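PrgB (Enterococcus faecalis, PDB 6EVU) promotes aggregation, biofilm formation and conjugation through DNA binding and compaction, its adhesin domain being the part crystallised here. Local coordinates at residues I43-I52 against G99-N107; P192-L200 against F302-A310. All coordinates share one frame; numbering follows the deposited sequence.

Contact 1 (I43-I52 against G99-N107); sequences ISSIKGGKFI and GYAVLLEKN
A short, weakly bonded antiparallel pairing in the beta-rich adhesin domain sets residues 50-51 beside strand 99-104, with Phe51 and Val102 as a non-hydrogen-bonded pair. Leu103 N donates to Lys50 O at 2.8 Å, nearly straight at 170°; Ile52 N approaches Ala101 O from above the carbonyl plane, 3.0 Å away. Ile52 lies along the 101-103 backbone, CB against Ala101 CB and CD1 3.6 Å from Val102 O. Strand 43-47, which leads through Gly48 and Gly49 into this pairing, is itself bonded to strand 110-115. It runs nearly parallel to 99-104, 10° apart, but the two belong to different sheets, their short-segment axes 9.7 Å apart, and meet through side chains, as in a beta sandwich. Ile46 CD1 packs on Tyr100 CB at 3.6 Å, and Ile43 CD1 reaches the edge of the Tyr100 ring. Water 1 joins Ile43 O to Tyr100 OH, which also bonds Asn151. Val102 CG2 touches both Ile46 CG2 of the facing strand and Phe51 CD2 of its own sheet, while CG1, anti to the backbone N (chi1 177°), packs on Lys50 O and Gly49 CA. At the outer end Lys50 NZ forms a weak salt bridge with Glu105 OE1 (3.4 Å), and water 2 lies between Lys50 N, Leu103 O and that same carboxylate oxygen.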
# COMPACT_ATOMS: atom_id res chain seq x y z
N ILE A 43 -13.61 -2.29 -11.83
CA ILE A 43 -13.65 -3.60 -11.17
C ILE A 43 -14.79 -4.40 -11.77
O ILE A 43 -15.94 -3.95 -11.76
CB ILE A 43 -13.83 -3.45 -9.65
CG1 ILE A 43 -12.59 -2.79 -9.04
CG2 ILE A 43 -14.10 -4.83 -9.03
CD1 ILE A 43 -12.75 -2.41 -7.52
N SER A 44 -14.48 -5.58 -12.35
CA SER A 44 -15.51 -6.45 -12.90
C SER A 44 -16.08 -7.43 -11.88
O SER A 44 -17.25 -7.83 -12.01
CB SER A 44 -14.98 -7.27 -14.07
OG SER A 44 -13.80 -7.94 -13.67
N SER A 45 -15.29 -7.81 -10.87
CA SER A 45 -15.81 -8.68 -9.82
C SER A 45 -14.90 -8.61 -8.61
O SER A 45 -13.71 -8.30 -8.71
CB SER A 45 -15.93 -10.13 -10.28
OG SER A 45 -14.64 -10.66 -10.50
N ILE A 46 -15.49 -8.94 -7.46
CA ILE A 46 -14.76 -9.11 -6.22
C ILE A 46 -15.20 -10.42 -5.61
O ILE A 46 -16.40 -10.59 -5.34
CB ILE A 46 -15.04 -7.97 -5.22
CG1 ILE A 46 -14.71 -6.62 -5.89
CG2 ILE A 46 -14.27 -8.18 -3.91
CD1 ILE A 46 -15.04 -5.38 -5.01
N LYS A 47 -14.25 -11.32 -5.36
CA LYS A 47 -14.60 -12.67 -4.93
C LYS A 47 -13.82 -13.03 -3.69
O LYS A 47 -12.65 -12.63 -3.52
CB LYS A 47 -14.32 -13.74 -6.03
CG LYS A 47 -15.21 -13.62 -7.23
CD LYS A 47 -16.52 -14.36 -7.00
CE LYS A 47 -17.40 -14.31 -8.23
NZ LYS A 47 -17.94 -12.94 -8.48
N GLY A 48 -14.47 -13.79 -2.77
CA GLY A 48 -13.77 -14.26 -1.59
C GLY A 48 -14.02 -13.49 -0.32
O GLY A 48 -13.58 -13.94 0.75
N GLY A 49 -14.66 -12.32 -0.38
CA GLY A 49 -14.85 -11.52 0.82
C GLY A 49 -16.30 -11.16 1.04
O GLY A 49 -17.08 -11.01 0.10
N LYS A 50 -16.66 -11.03 2.32
CA LYS A 50 -17.99 -10.51 2.64
C LYS A 50 -18.05 -9.03 2.29
O LYS A 50 -17.04 -8.32 2.42
CB LYS A 50 -18.33 -10.69 4.12
CG LYS A 50 -18.47 -12.11 4.62
CD LYS A 50 -18.84 -12.06 6.14
CE LYS A 50 -19.32 -13.41 6.66
NZ LYS A 50 -18.20 -14.38 6.74
N PHE A 51 -19.20 -8.57 1.77
CA PHE A 51 -19.36 -7.16 1.40
C PHE A 51 -19.91 -6.37 2.57
O PHE A 51 -20.72 -6.88 3.35
CB PHE A 51 -20.29 -6.98 0.19
CG PHE A 51 -19.73 -7.55 -1.07
CD1 PHE A 51 -20.12 -8.83 -1.49
CD2 PHE A 51 -18.77 -6.85 -1.81
CE1 PHE A 51 -19.59 -9.37 -2.63
CE2 PHE A 51 -18.24 -7.41 -2.99
CZ PHE A 51 -18.64 -8.65 -3.39
N ILE A 52 -19.45 -5.12 2.71
CA ILE A 52 -19.98 -4.17 3.69
C ILE A 52 -20.93 -3.24 2.97
O ILE A 52 -20.55 -2.58 2.00
CB ILE A 52 -18.86 -3.38 4.37
CG1 ILE A 52 -17.91 -4.37 5.06
CG2 ILE A 52 -19.45 -2.34 5.35
CD1 ILE A 52 -16.54 -3.72 5.49
N GLY A 99 -16.01 3.04 -5.57
CA GLY A 99 -15.36 1.78 -5.20
C GLY A 99 -16.32 0.94 -4.38
O GLY A 99 -17.52 1.21 -4.36
N TYR A 100 -15.79 -0.11 -3.74
CA TYR A 100 -16.62 -1.10 -3.04
C TYR A 100 -16.05 -1.44 -1.68
O TYR A 100 -14.84 -1.69 -1.57
CB TYR A 100 -16.73 -2.42 -3.85
CG TYR A 100 -17.20 -2.12 -5.24
CD1 TYR A 100 -18.53 -2.07 -5.52
CD2 TYR A 100 -16.29 -1.83 -6.24
CE1 TYR A 100 -18.99 -1.73 -6.82
CE2 TYR A 100 -16.71 -1.49 -7.53
CZ TYR A 100 -18.04 -1.45 -7.81
OH TYR A 100 -18.43 -1.09 -9.10
N ALA A 101 -16.92 -1.51 -0.65
CA ALA A 101 -16.49 -1.80 0.72
C ALA A 101 -16.55 -3.31 0.98
O ALA A 101 -17.57 -3.96 0.70
CB ALA A 101 -17.37 -1.07 1.75
N VAL A 102 -15.48 -3.87 1.53
CA VAL A 102 -15.35 -5.33 1.66
C VAL A 102 -14.70 -5.63 3.00
O VAL A 102 -13.82 -4.89 3.45
CB VAL A 102 -14.50 -5.91 0.51
CG1 VAL A 102 -14.29 -7.43 0.67
CG2 VAL A 102 -15.13 -5.58 -0.85
N LEU A 103 -15.13 -6.74 3.66
CA LEU A 103 -14.47 -7.11 4.92
C LEU A 103 -13.33 -8.07 4.60
O LEU A 103 -13.57 -9.08 3.91
CB LEU A 103 -15.45 -7.80 5.88
CG LEU A 103 -14.83 -8.06 7.27
CD1 LEU A 103 -14.89 -6.82 8.12
CD2 LEU A 103 -15.72 -9.10 8.01
N LEU A 104 -12.11 -7.80 5.09
CA LEU A 104 -11.00 -8.75 4.95
C LEU A 104 -10.85 -9.55 6.24
O LEU A 104 -10.85 -8.99 7.34
CB LEU A 104 -9.65 -8.07 4.65
CG LEU A 104 -9.65 -7.18 3.40
CD1 LEU A 104 -8.23 -6.59 3.32
CD2 LEU A 104 -9.95 -8.01 2.21
N GLU A 105 -10.73 -10.88 6.10
CA GLU A 105 -10.65 -11.75 7.25
C GLU A 105 -9.45 -12.66 7.07
O GLU A 105 -9.05 -12.98 5.95
CB GLU A 105 -11.94 -12.61 7.39
CG GLU A 105 -13.19 -11.72 7.59
CD GLU A 105 -14.43 -12.57 7.70
OE1 GLU A 105 -15.16 -12.76 6.70
OE2 GLU A 105 -14.64 -13.09 8.81
N LYS A 106 -8.93 -13.14 8.21
CA LYS A 106 -7.83 -14.07 8.18
C LYS A 106 -8.21 -15.30 7.36
O LYS A 106 -9.33 -15.82 7.49
CB LYS A 106 -7.48 -14.49 9.62
CG LYS A 106 -6.08 -15.11 9.77
CD LYS A 106 -4.97 -14.12 9.48
CE LYS A 106 -3.55 -14.74 9.58
NZ LYS A 106 -3.04 -15.52 8.40
N ASN A 107 -7.27 -15.73 6.53
CA ASN A 107 -7.31 -16.95 5.71
C ASN A 107 -8.36 -16.91 4.62
O ASN A 107 -8.77 -17.97 4.13
CB ASN A 107 -7.54 -18.21 6.57
CG ASN A 107 -6.52 -18.37 7.66
OD1 ASN A 107 -5.31 -18.27 7.40
ND2 ASN A 107 -6.99 -18.57 8.91
O HOH W 1 -17.39 -1.73 -11.45
O HOH W 2 -14.67 -11.74 4.25

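Contact 2 (P192-L200 against F302-A310); sequences PFAYALSSL and FAFSTNLNA
Ala196 N donates to Ser305 O over 3.0 Å, at 175° and in the carbonyl plane. Waters lie beside this bond: water 3 accepts from Ser305 N and is within hydrogen-bonding distance of Ala196 O and Ala303 O, 2.6 Å from the latter, and water 4 links Ser198 N and Ala303 O. Strand 193-197 is an outermost strand of a three-stranded antiparallel sheet, its other side bonded to strand 272-276, and the irregular 302-310 segment passes across its edge with a single direct hydrogen bond. An ST turn, Asn307 N to Ser305 OG, and an inverse gamma turn centred on Asn307 bend that segment. Leu308 CD2 then presses on the peptide between Tyr195 C and Ala196 N, 3.4 Å from each, and CD1 meets Ala194 CB. Thr306 CG2 lies 3.3 Å from Ala194 O, while its OG1 bonds Phe32 N. Tyr195 holds CG between its backbone N and carbonyl carbon (chi1 48°), which leads the ring away to Phe282 and its OH to Asn221, leaving CB against Phe304 CE1. Water 6 links Ser198 OG to Asn307 O. Apart from the one backbone bond, the polar pairing thus runs through waters 3, 4 and 6, while Leu308 on Ala194 and Ala196, and Phe304 on Tyr195, supply much of the apolar contact.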
# COMPACT_ATOMS: atom_id res chain seq x y z
N PRO A 192 13.10 -7.10 -15.22
CA PRO A 192 12.19 -7.26 -14.09
C PRO A 192 11.12 -6.18 -14.05
O PRO A 192 11.26 -5.10 -14.62
CB PRO A 192 13.11 -7.15 -12.87
CG PRO A 192 14.31 -6.37 -13.35
CD PRO A 192 14.48 -6.79 -14.79
N PHE A 193 10.01 -6.53 -13.40
CA PHE A 193 8.98 -5.55 -13.06
C PHE A 193 9.53 -4.61 -12.00
O PHE A 193 10.22 -5.03 -11.06
CB PHE A 193 7.76 -6.23 -12.44
CG PHE A 193 6.93 -7.01 -13.39
CD1 PHE A 193 7.02 -6.83 -14.77
CD2 PHE A 193 6.02 -7.93 -12.90
CE1 PHE A 193 6.18 -7.57 -15.63
CE2 PHE A 193 5.19 -8.64 -13.76
CZ PHE A 193 5.27 -8.50 -15.08
N ALA A 194 9.19 -3.33 -12.13
CA ALA A 194 9.50 -2.36 -11.10
C ALA A 194 8.22 -1.65 -10.68
O ALA A 194 7.44 -1.19 -11.53
CB ALA A 194 10.57 -1.36 -11.56
N TYR A 195 8.02 -1.52 -9.38
CA TYR A 195 6.83 -0.86 -8.88
C TYR A 195 7.19 0.05 -7.72
O TYR A 195 8.22 -0.14 -7.07
CB TYR A 195 5.77 -1.86 -8.41
CG TYR A 195 6.22 -3.01 -7.50
CD1 TYR A 195 6.82 -4.16 -8.00
CD2 TYR A 195 6.00 -2.92 -6.13
CE1 TYR A 195 7.21 -5.23 -7.10
CE2 TYR A 195 6.33 -3.95 -5.25
CZ TYR A 195 6.94 -5.08 -5.74
OH TYR A 195 7.24 -6.08 -4.86
N ALA A 196 6.37 1.07 -7.53
CA ALA A 196 6.64 2.08 -6.53
C ALA A 196 6.13 1.64 -5.16
O ALA A 196 5.09 0.98 -5.03
CB ALA A 196 5.96 3.39 -6.90
N LEU A 197 6.84 2.05 -4.12
CA LEU A 197 6.35 1.90 -2.76
C LEU A 197 6.47 3.33 -2.27
O LEU A 197 7.59 3.81 -2.00
CB LEU A 197 7.18 0.91 -1.93
CG LEU A 197 7.25 -0.42 -2.68
CD1 LEU A 197 8.42 -1.23 -2.23
CD2 LEU A 197 5.94 -1.13 -2.50
N SER A 198 5.35 4.04 -2.22
CA SER A 198 5.35 5.47 -2.02
C SER A 198 4.54 5.86 -0.80
O SER A 198 3.86 5.04 -0.18
CB SER A 198 4.79 6.20 -3.25
OG SER A 198 5.71 6.04 -4.32
N SER A 199 4.69 7.15 -0.46
CA SER A 199 3.87 7.78 0.55
C SER A 199 3.92 7.00 1.86
O SER A 199 2.88 6.69 2.49
CB SER A 199 2.44 7.92 0.02
OG SER A 199 1.68 8.83 0.78
N LEU A 200 5.11 6.55 2.26
CA LEU A 200 5.17 5.77 3.51
C LEU A 200 5.53 6.74 4.62
O LEU A 200 6.70 6.90 5.00
CB LEU A 200 6.14 4.59 3.42
CG LEU A 200 5.81 3.59 2.30
CD1 LEU A 200 6.92 2.56 2.13
CD2 LEU A 200 4.47 2.92 2.65
N PHE A 302 -3.28 2.76 0.23
CA PHE A 302 -2.17 2.12 -0.48
C PHE A 302 -2.48 2.21 -1.97
O PHE A 302 -3.35 1.51 -2.47
CB PHE A 302 -1.92 0.67 -0.09
CG PHE A 302 -0.68 0.15 -0.76
CD1 PHE A 302 0.57 0.52 -0.23
CD2 PHE A 302 -0.75 -0.48 -1.96
CE1 PHE A 302 1.74 0.13 -0.85
CE2 PHE A 302 0.46 -0.87 -2.64
CZ PHE A 302 1.68 -0.55 -2.08
N ALA A 303 -1.71 3.02 -2.69
CA ALA A 303 -1.83 3.13 -4.14
C ALA A 303 -0.73 2.32 -4.81
O ALA A 303 0.42 2.36 -4.37
CB ALA A 303 -1.71 4.60 -4.56
N PHE A 304 -1.10 1.63 -5.88
CA PHE A 304 -0.17 0.82 -6.67
C PHE A 304 0.07 1.46 -8.02
O PHE A 304 -0.88 1.70 -8.76
CB PHE A 304 -0.70 -0.59 -6.91
CG PHE A 304 0.21 -1.40 -7.74
CD1 PHE A 304 1.31 -2.01 -7.15
CD2 PHE A 304 0.01 -1.54 -9.14
CE1 PHE A 304 2.21 -2.79 -7.94
CE2 PHE A 304 0.90 -2.35 -9.92
CZ PHE A 304 1.99 -2.94 -9.33
N SER A 305 1.35 1.70 -8.35
CA SER A 305 1.67 2.17 -9.70
C SER A 305 3.13 1.88 -9.99
O SER A 305 3.89 1.46 -9.12
CB SER A 305 1.42 3.68 -9.86
OG SER A 305 2.52 4.45 -9.42
N THR A 306 3.55 2.24 -11.20
CA THR A 306 4.93 2.11 -11.64
C THR A 306 5.62 3.46 -11.73
O THR A 306 6.67 3.58 -12.37
CB THR A 306 5.02 1.40 -13.00
OG1 THR A 306 4.20 2.11 -13.95
CG2 THR A 306 4.64 -0.02 -12.88
N ASN A 307 5.02 4.48 -11.11
CA ASN A 307 5.58 5.84 -11.04
C ASN A 307 6.58 5.89 -9.90
O ASN A 307 6.23 6.19 -8.75
CB ASN A 307 4.44 6.83 -10.82
CG ASN A 307 3.66 7.12 -12.09
OD1 ASN A 307 2.43 6.95 -12.13
ND2 ASN A 307 4.36 7.60 -13.13
N LEU A 308 7.82 5.52 -10.19
CA LEU A 308 8.84 5.45 -9.16
C LEU A 308 9.31 6.85 -8.83
O LEU A 308 9.52 7.69 -9.72
CB LEU A 308 10.04 4.59 -9.62
CG LEU A 308 9.73 3.31 -10.40
CD1 LEU A 308 10.99 2.54 -10.77
CD2 LEU A 308 8.84 2.47 -9.49
N ASN A 309 9.53 7.11 -7.54
CA ASN A 309 10.14 8.39 -7.17
C ASN A 309 11.66 8.37 -7.26
O ASN A 309 12.34 9.20 -6.60
CB ASN A 309 9.64 8.81 -5.80
CG ASN A 309 8.17 9.18 -5.83
OD1 ASN A 309 7.75 9.97 -6.68
ND2 ASN A 309 7.38 8.61 -4.93
N ALA A 310 12.23 7.52 -8.12
CA ALA A 310 13.65 7.51 -8.40
C ALA A 310 13.89 7.03 -9.83
O ALA A 310 12.97 6.59 -10.53
CB ALA A 310 14.41 6.65 -7.39
O HOH W 3 2.69 2.27 -5.73
O HOH W 4 2.62 3.09 -2.49
O HOH W 5 8.79 4.92 -5.47
O HOH W 6 4.69 6.46 -6.65

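Contact 1 and contact 2 lie in one domain; the contact centres are about 24 Å apart and their nearest atoms about 10 Å apart, so they do not touch. Along the chain they follow in series, contact 1 being complete before residues 192-200 begin. They are joined through a shared sheet: strand 99-104 of contact 1 pairs with 145-150, which pairs with 157-160, which pairs with 299-302, where the 302-310 segment of contact 2 starts. Contact 1 is the more peripheral, its centre about 17 Å from that of the chain, against about 9 Å for contact 2. Beside contact 2, Ser199 binds a Tris molecule that probably came from the crystallisation liquor.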